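Local coordinates for protein YcaO (Methanopyrus kandleri, PDB 6CIB) that probably carries out the ATP-dependent thioamidation of peptide backbones, binding nucleotide and magnesium as a member of the YcaO family, at residues R178-V186 / V204-R212; V186-L197 / E242-A253. All blocks are in the same frame, centred on the assembly; numbering follows the deposited sequence.

How the contacts relate
Both contacts lie on the same side of the chain's centre, and their centres are about 14 Å apart. Along the chain their segments alternate: strand 183-185 leads into helix 188-198, strand 203-209 follows, and helix 241-260 comes after two more strands, 217-224 and 233-238. These three longer strands form an antiparallel sheet with 203-209 at one edge. Contact 1 lays strand 183-185 across that edge; contact 2 pairs the two helices, both of which touch the edge strand. Val186 belongs to both contacts, and Leu184 of contact 1 packs on Val245 of contact 2. Packing and a probable hydrogen bond, Arg194 NH2 to Val204 O, thus join these elements within the YcaO family region.

Contact 1 (R178-V186 / V204-R212); sequences RIHPPELEV and VELRLLPSR
Glu183 and Arg207 face each other in a single beta bridge, their CA atoms 4.4 Å apart, where strand 183-185 crosses the edge strand 203-209 of a three-stranded antiparallel sheet at 104°. The steep angle confines backbone pairing to two bonds: Leu208 N to Pro182 O at 3.0 Å, and Leu184 N to Leu206 O, also 3.0 Å. Strand 183-185 has its lengthwise partner in strand 298-300. Proline suits the approach because Pro182, which has no N-H to donate, bonds through its carbonyl while its ring packs over Leu208 O. The ring of Pro181 crosses the arginine stem, its CG resting 4.0 Å from Arg207 CB. A bend at chi2 (-63°) brings the guanidinium back over its own strand, where Arg207 NH1 donates to Leu206 O at 2.8 Å; Leu184 N reaches that oxygen from the opposite face of the carbonyl plane. Arg207 NH1 and NH2 also grip Glu205 OE1 end-on, NH2 at 2.8 Å, and NE bonds Trp292 O, which fixes the rotation of this buried guanidinium and probably compensates its charge. Leucines and valine supply the apolar side: Leu184 CB lies against the CB atoms of Leu206 and Leu208, and Val186 CG2 touches Leu206 CD1 at 3.7 Å. Arg207 probably eases the closeness of the like-charged Glu183 and Glu205 carboxylates. A water donates to Glu183 OE2 at 2.8 Å while accepting from Leu206 N.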
loop_
_atom_site.group_PDB
_atom_site.type_symbol
_atom_site.label_atom_id
_atom_site.label_comp_id
_atom_site.label_asym_id
_atom_site.label_seq_id
_atom_site.Cartn_x
_atom_site.Cartn_y
_atom_site.Cartn_z
ATOM N N ARG A 178 -14.113 14.999 2.962
ATOM C CA ARG A 178 -13.201 16.137 3.183
ATOM C C ARG A 178 -12.983 16.406 4.675
ATOM O O ARG A 178 -13.139 17.535 5.157
ATOM C CB ARG A 178 -13.646 17.381 2.409
ATOM C CG ARG A 178 -13.520 17.201 0.914
ATOM C CD ARG A 178 -13.579 18.524 0.184
ATOM N NE ARG A 178 -12.791 18.442 -1.040
ATOM C CZ ARG A 178 -11.639 19.072 -1.249
ATOM N NH1 ARG A 178 -11.118 19.873 -0.324
ATOM N NH2 ARG A 178 -11.009 18.912 -2.404
ATOM N N ILE A 179 -12.649 15.332 5.393
ATOM C CA ILE A 179 -12.273 15.384 6.802
ATOM C C ILE A 179 -10.943 16.126 6.928
ATOM O O ILE A 179 -10.057 15.962 6.085
ATOM C CB ILE A 179 -12.154 13.959 7.415
ATOM C CG1 ILE A 179 -13.498 13.214 7.305
ATOM C CG2 ILE A 179 -11.672 14.017 8.865
ATOM C CD1 ILE A 179 -13.475 11.759 7.735
ATOM N N HIS A 180 -10.841 16.956 7.968
ATOM C CA HIS A 180 -9.608 17.619 8.373
ATOM C C HIS A 180 -8.963 16.790 9.499
ATOM O O HIS A 180 -9.284 17.008 10.673
ATOM C CB HIS A 180 -9.917 19.038 8.878
ATOM C CG HIS A 180 -10.380 19.985 7.812
ATOM N ND1 HIS A 180 -9.763 21.194 7.581
ATOM C CD2 HIS A 180 -11.400 19.909 6.924
ATOM C CE1 HIS A 180 -10.378 21.822 6.595
ATOM N NE2 HIS A 180 -11.371 21.059 6.173
ATOM N N PRO A 181 -8.067 15.824 9.158
ATOM C CA PRO A 181 -7.507 14.990 10.228
ATOM C C PRO A 181 -6.590 15.790 11.163
ATOM O O PRO A 181 -6.011 16.793 10.721
ATOM C CB PRO A 181 -6.714 13.914 9.466
ATOM C CG PRO A 181 -6.392 14.530 8.156
ATOM C CD PRO A 181 -7.544 15.428 7.833
ATOM N N PRO A 182 -6.473 15.367 12.447
ATOM C CA PRO A 182 -5.568 16.058 13.372
ATOM C C PRO A 182 -4.100 15.893 12.991
ATOM O O PRO A 182 -3.720 14.867 12.402
ATOM C CB PRO A 182 -5.840 15.362 14.711
ATOM C CG PRO A 182 -6.353 14.016 14.340
ATOM C CD PRO A 182 -7.159 14.236 13.107
ATOM N N GLU A 183 -3.300 16.905 13.322
ATOM C CA GLU A 183 -1.837 16.824 13.269
ATOM C C GLU A 183 -1.333 15.767 14.253
ATOM O O GLU A 183 -1.837 15.667 15.382
ATOM C CB GLU A 183 -1.214 18.194 13.580
ATOM C CG GLU A 183 0.316 18.223 13.597
ATOM C CD GLU A 183 0.913 19.611 13.417
ATOM O OE1 GLU A 183 0.287 20.614 13.832
ATOM O OE2 GLU A 183 2.029 19.699 12.857
ATOM N N LEU A 184 -0.359 14.969 13.814
ATOM C CA LEU A 184 0.286 13.993 14.691
ATOM C C LEU A 184 1.690 14.451 15.089
ATOM O O LEU A 184 2.547 14.666 14.227
ATOM C CB LEU A 184 0.306 12.591 14.064
ATOM C CG LEU A 184 1.015 11.498 14.879
ATOM C CD1 LEU A 184 0.191 11.005 16.072
ATOM C CD2 LEU A 184 1.384 10.344 13.970
ATOM N N GLU A 185 1.904 14.581 16.400
ATOM C CA GLU A 185 3.157 15.089 16.967
ATOM C C GLU A 185 4.070 13.915 17.329
ATOM O O GLU A 185 3.639 12.975 17.997
ATOM C CB GLU A 185 2.861 15.954 18.199
ATOM C CG GLU A 185 3.715 17.211 18.340
ATOM C CD GLU A 185 3.037 18.475 17.812
ATOM O OE1 GLU A 185 1.806 18.631 17.986
ATOM O OE2 GLU A 185 3.739 19.335 17.233
ATOM N N VAL A 186 5.317 13.970 16.858
ATOM C CA VAL A 186 6.314 12.895 17.041
ATOM C C VAL A 186 7.589 13.439 17.691
ATOM O O VAL A 186 7.802 14.653 17.716
ATOM C CB VAL A 186 6.674 12.177 15.706
ATOM C CG1 VAL A 186 5.492 11.381 15.169
ATOM C CG2 VAL A 186 7.184 13.163 14.658
ATOM N N VAL A 204 6.989 19.587 5.914
ATOM C CA VAL A 204 6.492 18.212 5.962
ATOM C C VAL A 204 5.557 18.107 7.159
ATOM O O VAL A 204 5.978 18.276 8.301
ATOM C CB VAL A 204 7.621 17.149 6.023
ATOM C CG1 VAL A 204 7.033 15.752 6.217
ATOM C CG2 VAL A 204 8.470 17.175 4.758
ATOM N N GLU A 205 4.293 17.818 6.875
ATOM C CA GLU A 205 3.231 17.805 7.882
ATOM C C GLU A 205 2.720 16.384 8.108
ATOM O O GLU A 205 2.477 15.658 7.143
ATOM C CB GLU A 205 2.073 18.689 7.422
ATOM C CG GLU A 205 2.387 20.173 7.291
ATOM C CD GLU A 205 2.290 20.903 8.614
ATOM O OE1 GLU A 205 1.237 20.797 9.285
ATOM O OE2 GLU A 205 3.270 21.582 8.984
ATOM N N LEU A 206 2.559 15.998 9.375
ATOM C CA LEU A 206 2.038 14.674 9.730
ATOM C C LEU A 206 0.599 14.742 10.230
ATOM O O LEU A 206 0.228 15.677 10.937
ATOM C CB LEU A 206 2.938 13.972 10.762
ATOM C CG LEU A 206 4.357 13.580 10.332
ATOM C CD1 LEU A 206 5.161 13.106 11.531
ATOM C CD2 LEU A 206 4.353 12.523 9.234
ATOM N N ARG A 207 -0.196 13.746 9.839
ATOM C CA ARG A 207 -1.601 13.630 10.234
ATOM C C ARG A 207 -1.926 12.215 10.693
ATOM O O ARG A 207 -1.448 11.246 10.095
ATOM C CB ARG A 207 -2.528 13.978 9.066
ATOM C CG ARG A 207 -2.351 15.353 8.436
ATOM C CD ARG A 207 -2.645 16.496 9.396
ATOM N NE ARG A 207 -2.362 17.782 8.752
ATOM C CZ ARG A 207 -1.331 18.570 9.041
ATOM N NH1 ARG A 207 -0.467 18.240 9.999
ATOM N NH2 ARG A 207 -1.179 19.711 8.380
ATOM N N LEU A 208 -2.731 12.097 11.749
ATOM C CA LEU A 208 -3.341 10.822 12.102
ATOM C C LEU A 208 -4.726 10.734 11.457
ATOM O O LEU A 208 -5.646 11.461 11.834
ATOM C CB LEU A 208 -3.410 10.620 13.623
ATOM C CG LEU A 208 -3.827 9.214 14.093
ATOM C CD1 LEU A 208 -2.732 8.172 13.885
ATOM C CD2 LEU A 208 -4.267 9.235 15.548
ATOM N N LEU A 209 -4.857 9.853 10.467
ATOM C CA LEU A 209 -6.123 9.651 9.758
ATOM C C LEU A 209 -7.090 8.866 10.628
ATOM O O LEU A 209 -6.648 8.058 11.455
ATOM C CB LEU A 209 -5.895 8.918 8.432
ATOM C CG LEU A 209 -5.523 9.757 7.203
ATOM C CD1 LEU A 209 -4.090 10.229 7.257
ATOM C CD2 LEU A 209 -5.725 8.962 5.931
ATOM N N PRO A 210 -8.411 9.109 10.469
ATOM C CA PRO A 210 -9.375 8.239 11.146
ATOM C C PRO A 210 -9.307 6.825 10.561
ATOM O O PRO A 210 -9.520 6.632 9.360
ATOM C CB PRO A 210 -10.723 8.903 10.837
ATOM C CG PRO A 210 -10.487 9.678 9.580
ATOM C CD PRO A 210 -9.088 10.201 9.744
ATOM N N SER A 211 -8.966 5.859 11.404
ATOM C CA SER A 211 -8.939 4.460 11.006
ATOM C C SER A 211 -10.264 3.793 11.354
ATOM O O SER A 211 -10.763 3.932 12.474
ATOM C CB SER A 211 -7.783 3.744 11.698
ATOM O OG SER A 211 -7.813 2.347 11.447
ATOM N N ARG A 212 -10.814 3.055 10.395
ATOM C CA ARG A 212 -12.039 2.285 10.613
ATOM C C ARG A 212 -11.759 0.879 11.146
ATOM O O ARG A 212 -12.686 0.102 11.340
ATOM C CB ARG A 212 -12.864 2.207 9.329
ATOM C CG ARG A 212 -13.436 3.538 8.873
ATOM C CD ARG A 212 -13.740 3.455 7.392
ATOM N NE ARG A 212 -15.162 3.394 7.133
ATOM C CZ ARG A 212 -15.732 3.018 5.991
ATOM N NH1 ARG A 212 -15.020 2.602 4.944
ATOM N NH2 ARG A 212 -17.051 3.046 5.916
HETATM O O HOH W 1 -5.287 17.966 8.237
HETATM O O HOH W 2 3.418 17.858 11.303
#

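Contact 2 (V186-L197 / E242-A253); sequences VHGELEELRRSL and EMAVLRALLEVA
Glu191 OE2 is gripped by Arg194 NH1 at 2.8 Å and by Arg195 NE, also at 2.8 Å, a network that steadies the arginine whose stem packs on Leu249 across the contact. Arg194 turns at chi3 (62°) to set NE and NH1 side-on against the two carboxylate oxygens, while NH2 reaches Glu198 and Val204 O. Its aliphatic part serves the core: Arg194 CG lies 4.1 Å from Leu249 CD2. With an alanine here, Glu191 would probably lose its two-pronged partner, Val204 O a donor and Leu249 CD2 the cover of the aliphatic stem. The rest is mostly leucine and valine, whose branched side chains span the gap between the helices. Leu190 sets CD1 against the carbonyl oxygen and CG of Glu242, its CD2 meeting Val245 CG1 at 3.8 Å. Leu193 crosses Leu246 at about a right angle, CD2 to CD1 3.6 Å, and meets Leu249 tip to tip. Farther along, Leu197 CD1 lies 3.3 Å from Leu249 O, and its CD2 rests on the small Ala253, 4.0 Å from CB. Leu249 sits as a knob among Leu190, Leu193, Arg194 and Leu197, a knob-into-hole contact between two nearly parallel helices, their axes 10.6 Å apart and inclined by 14°.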
loop_
_atom_site.group_PDB
_atom_site.type_symbol
_atom_site.label_atom_id
_atom_site.label_comp_id
_atom_site.label_asym_id
_atom_site.label_seq_id
_atom_site.Cartn_x
_atom_site.Cartn_y
_atom_site.Cartn_z
ATOM N N VAL A 186 5.317 13.970 16.858
ATOM C CA VAL A 186 6.314 12.895 17.041
ATOM C C VAL A 186 7.589 13.439 17.691
ATOM O O VAL A 186 7.802 14.653 17.716
ATOM C CB VAL A 186 6.674 12.177 15.706
ATOM C CG1 VAL A 186 5.492 11.381 15.169
ATOM C CG2 VAL A 186 7.184 13.163 14.658
ATOM N N HIS A 187 8.429 12.535 18.197
ATOM C CA HIS A 187 9.671 12.885 18.908
ATOM C C HIS A 187 10.847 12.033 18.431
ATOM O O HIS A 187 10.675 11.145 17.582
ATOM C CB HIS A 187 9.485 12.712 20.421
ATOM C CG HIS A 187 8.233 13.339 20.944
ATOM N ND1 HIS A 187 7.106 12.604 21.244
ATOM C CD2 HIS A 187 7.913 14.634 21.179
ATOM C CE1 HIS A 187 6.151 13.417 21.659
ATOM N NE2 HIS A 187 6.615 14.655 21.630
ATOM N N GLY A 188 12.033 12.322 18.975
ATOM C CA GLY A 188 13.248 11.537 18.739
ATOM C C GLY A 188 13.586 11.338 17.272
ATOM O O GLY A 188 13.583 12.293 16.496
ATOM N N GLU A 189 13.834 10.084 16.899
ATOM C CA GLU A 189 14.289 9.730 15.547
ATOM C C GLU A 189 13.272 10.023 14.434
ATOM O O GLU A 189 13.654 10.432 13.332
ATOM C CB GLU A 189 14.739 8.269 15.502
ATOM C CG GLU A 189 16.105 8.031 16.141
ATOM C CD GLU A 189 16.576 6.588 16.040
ATOM O OE1 GLU A 189 16.021 5.819 15.226
ATOM O OE2 GLU A 189 17.513 6.215 16.782
ATOM N N LEU A 190 11.988 9.830 14.722
ATOM C CA LEU A 190 10.944 10.128 13.732
ATOM C C LEU A 190 10.820 11.619 13.468
ATOM O O LEU A 190 10.688 12.034 12.313
ATOM C CB LEU A 190 9.594 9.512 14.118
ATOM C CG LEU A 190 9.488 7.990 13.950
ATOM C CD1 LEU A 190 8.271 7.475 14.692
ATOM C CD2 LEU A 190 9.439 7.572 12.484
ATOM N N GLU A 191 10.891 12.419 14.535
ATOM C CA GLU A 191 10.903 13.881 14.408
ATOM C C GLU A 191 12.130 14.389 13.643
ATOM O O GLU A 191 12.013 15.307 12.829
ATOM C CB GLU A 191 10.761 14.563 15.785
ATOM C CG GLU A 191 10.856 16.098 15.814
ATOM C CD GLU A 191 9.829 16.846 14.958
ATOM O OE1 GLU A 191 8.793 16.269 14.545
ATOM O OE2 GLU A 191 10.061 18.050 14.701
ATOM N N GLU A 192 13.286 13.775 13.889
ATOM C CA GLU A 192 14.506 14.155 13.177
ATOM C C GLU A 192 14.431 13.822 11.682
ATOM O O GLU A 192 14.856 14.628 10.842
ATOM C CB GLU A 192 15.765 13.566 13.837
ATOM C CG GLU A 192 17.079 14.224 13.397
ATOM C CD GLU A 192 16.977 15.740 13.178
ATOM O OE1 GLU A 192 16.714 16.485 14.155
ATOM O OE2 GLU A 192 17.162 16.191 12.018
ATOM N N LEU A 193 13.866 12.654 11.363
ATOM C CA LEU A 193 13.614 12.280 9.968
ATOM C C LEU A 193 12.665 13.269 9.266
ATOM O O LEU A 193 12.974 13.737 8.168
ATOM C CB LEU A 193 13.102 10.836 9.859
ATOM C CG LEU A 193 12.637 10.305 8.490
ATOM C CD1 LEU A 193 13.680 10.491 7.394
ATOM C CD2 LEU A 193 12.227 8.845 8.598
ATOM N N ARG A 194 11.532 13.576 9.901
ATOM C CA ARG A 194 10.593 14.574 9.385
ATOM C C ARG A 194 11.284 15.924 9.112
ATOM O O ARG A 194 11.123 16.484 8.023
ATOM C CB ARG A 194 9.397 14.751 10.326
ATOM C CG ARG A 194 8.257 15.574 9.731
ATOM C CD ARG A 194 7.350 16.158 10.806
ATOM N NE ARG A 194 8.041 17.092 11.708
ATOM C CZ ARG A 194 8.368 18.355 11.414
ATOM N NH1 ARG A 194 9.001 19.090 12.323
ATOM N NH2 ARG A 194 8.095 18.885 10.224
ATOM N N ARG A 195 12.055 16.420 10.087
ATOM C CA ARG A 195 12.846 17.659 9.931
ATOM C C ARG A 195 13.854 17.550 8.797
ATOM O O ARG A 195 14.047 18.506 8.037
ATOM C CB ARG A 195 13.592 18.002 11.226
ATOM C CG ARG A 195 12.720 18.578 12.325
ATOM C CD ARG A 195 13.523 18.751 13.602
ATOM N NE ARG A 195 12.661 19.085 14.740
ATOM C CZ ARG A 195 13.088 19.365 15.970
ATOM N NH1 ARG A 195 14.386 19.363 16.267
ATOM N NH2 ARG A 195 12.202 19.650 16.916
ATOM N N SER A 196 14.491 16.385 8.691
ATOM C CA SER A 196 15.505 16.148 7.676
ATOM C C SER A 196 14.895 16.147 6.264
ATOM O O SER A 196 15.462 16.736 5.332
ATOM C CB SER A 196 16.260 14.853 7.966
ATOM O OG SER A 196 17.455 14.807 7.222
ATOM N N LEU A 197 13.734 15.509 6.121
ATOM C CA LEU A 197 12.978 15.561 4.862
ATOM C C LEU A 197 12.420 16.940 4.566
ATOM O O LEU A 197 12.353 17.336 3.404
ATOM C CB LEU A 197 11.863 14.508 4.819
ATOM C CG LEU A 197 12.297 13.064 4.534
ATOM C CD1 LEU A 197 11.110 12.124 4.692
ATOM C CD2 LEU A 197 12.921 12.906 3.151
ATOM N N GLU A 242 4.442 4.064 15.223
ATOM C CA GLU A 242 5.786 4.478 14.799
ATOM C C GLU A 242 6.130 4.003 13.381
ATOM O O GLU A 242 6.757 4.737 12.636
ATOM C CB GLU A 242 6.857 3.981 15.776
ATOM C CG GLU A 242 6.937 4.741 17.093
ATOM C CD GLU A 242 7.937 4.115 18.051
ATOM O OE1 GLU A 242 9.160 4.275 17.850
ATOM O OE2 GLU A 242 7.502 3.441 19.003
HETATM N N MSE A 243 5.718 2.782 13.034
HETATM C CA MSE A 243 5.905 2.220 11.688
HETATM C C MSE A 243 5.051 2.956 10.692
HETATM O O MSE A 243 5.502 3.237 9.582
HETATM C CB MSE A 243 5.570 0.726 11.670
HETATM C CG MSE A 243 5.837 0.111 10.292
HETATM SE SE MSE A 243 5.126 -1.718 10.162
HETATM C CE MSE A 243 6.579 -2.465 11.249
ATOM N N ALA A 244 3.813 3.271 11.082
ATOM C CA ALA A 244 2.895 4.045 10.233
ATOM C C ALA A 244 3.464 5.419 9.858
ATOM O O ALA A 244 3.343 5.844 8.703
ATOM C CB ALA A 244 1.528 4.192 10.905
ATOM N N VAL A 245 4.091 6.093 10.828
ATOM C CA VAL A 245 4.756 7.387 10.602
ATOM C C VAL A 245 5.930 7.205 9.629
ATOM O O VAL A 245 6.064 7.968 8.655
ATOM C CB VAL A 245 5.272 8.008 11.928
ATOM C CG1 VAL A 245 6.087 9.277 11.687
ATOM C CG2 VAL A 245 4.115 8.314 12.860
ATOM N N LEU A 246 6.769 6.202 9.909
ATOM C CA LEU A 246 7.931 5.901 9.078
ATOM C C LEU A 246 7.530 5.627 7.623
ATOM O O LEU A 246 8.114 6.195 6.698
ATOM C CB LEU A 246 8.745 4.728 9.655
ATOM C CG LEU A 246 9.957 4.312 8.811
ATOM C CD1 LEU A 246 11.012 5.417 8.767
ATOM C CD2 LEU A 246 10.546 3.011 9.322
ATOM N N ARG A 247 6.520 4.780 7.440
ATOM C CA ARG A 247 6.015 4.460 6.105
ATOM C C ARG A 247 5.566 5.685 5.319
ATOM O O ARG A 247 5.909 5.817 4.152
ATOM C CB ARG A 247 4.882 3.452 6.192
ATOM C CG ARG A 247 5.347 2.041 6.470
ATOM C CD ARG A 247 4.166 1.146 6.797
ATOM N NE ARG A 247 4.586 -0.240 6.640
ATOM C CZ ARG A 247 3.802 -1.260 6.297
ATOM N NH1 ARG A 247 2.493 -1.096 6.073
ATOM N NH2 ARG A 247 4.355 -2.462 6.169
ATOM N N ALA A 248 4.828 6.584 5.972
ATOM C CA ALA A 248 4.357 7.837 5.339
ATOM C C ALA A 248 5.519 8.734 4.887
ATOM O O ALA A 248 5.514 9.250 3.758
ATOM C CB ALA A 248 3.417 8.591 6.275
ATOM N N LEU A 249 6.511 8.900 5.762
ATOM C CA LEU A 249 7.712 9.693 5.461
ATOM C C LEU A 249 8.548 9.091 4.329
ATOM O O LEU A 249 9.030 9.821 3.457
ATOM C CB LEU A 249 8.566 9.895 6.724
ATOM C CG LEU A 249 7.984 10.830 7.792
ATOM C CD1 LEU A 249 8.738 10.705 9.109
ATOM C CD2 LEU A 249 7.964 12.281 7.339
ATOM N N LEU A 250 8.693 7.765 4.339
ATOM C CA LEU A 250 9.379 7.045 3.258
ATOM C C LEU A 250 8.671 7.188 1.900
ATOM O O LEU A 250 9.330 7.287 0.869
ATOM C CB LEU A 250 9.567 5.562 3.615
ATOM C CG LEU A 250 10.524 5.215 4.766
ATOM C CD1 LEU A 250 10.490 3.722 5.035
ATOM C CD2 LEU A 250 11.958 5.649 4.512
ATOM N N GLU A 251 7.338 7.207 1.922
ATOM C CA GLU A 251 6.548 7.430 0.717
ATOM C C GLU A 251 6.730 8.838 0.157
ATOM O O GLU A 251 6.820 9.004 -1.052
ATOM C CB GLU A 251 5.071 7.094 0.941
ATOM C CG GLU A 251 4.647 5.788 0.272
ATOM C CD GLU A 251 3.174 5.461 0.455
ATOM O OE1 GLU A 251 2.328 6.386 0.431
ATOM O OE2 GLU A 251 2.854 4.262 0.632
ATOM N N VAL A 252 6.824 9.833 1.043
ATOM C CA VAL A 252 7.173 11.209 0.648
ATOM C C VAL A 252 8.531 11.244 -0.071
ATOM O O VAL A 252 8.629 11.778 -1.174
ATOM C CB VAL A 252 7.136 12.169 1.855
ATOM C CG1 VAL A 252 7.791 13.503 1.525
ATOM C CG2 VAL A 252 5.701 12.388 2.308
ATOM N N ALA A 253 9.558 10.647 0.535
ATOM C CA ALA A 253 10.889 10.597 -0.094
ATOM C C ALA A 253 10.827 9.942 -1.477
ATOM O O ALA A 253 11.396 10.464 -2.426
ATOM C CB ALA A 253 11.885 9.875 0.803
#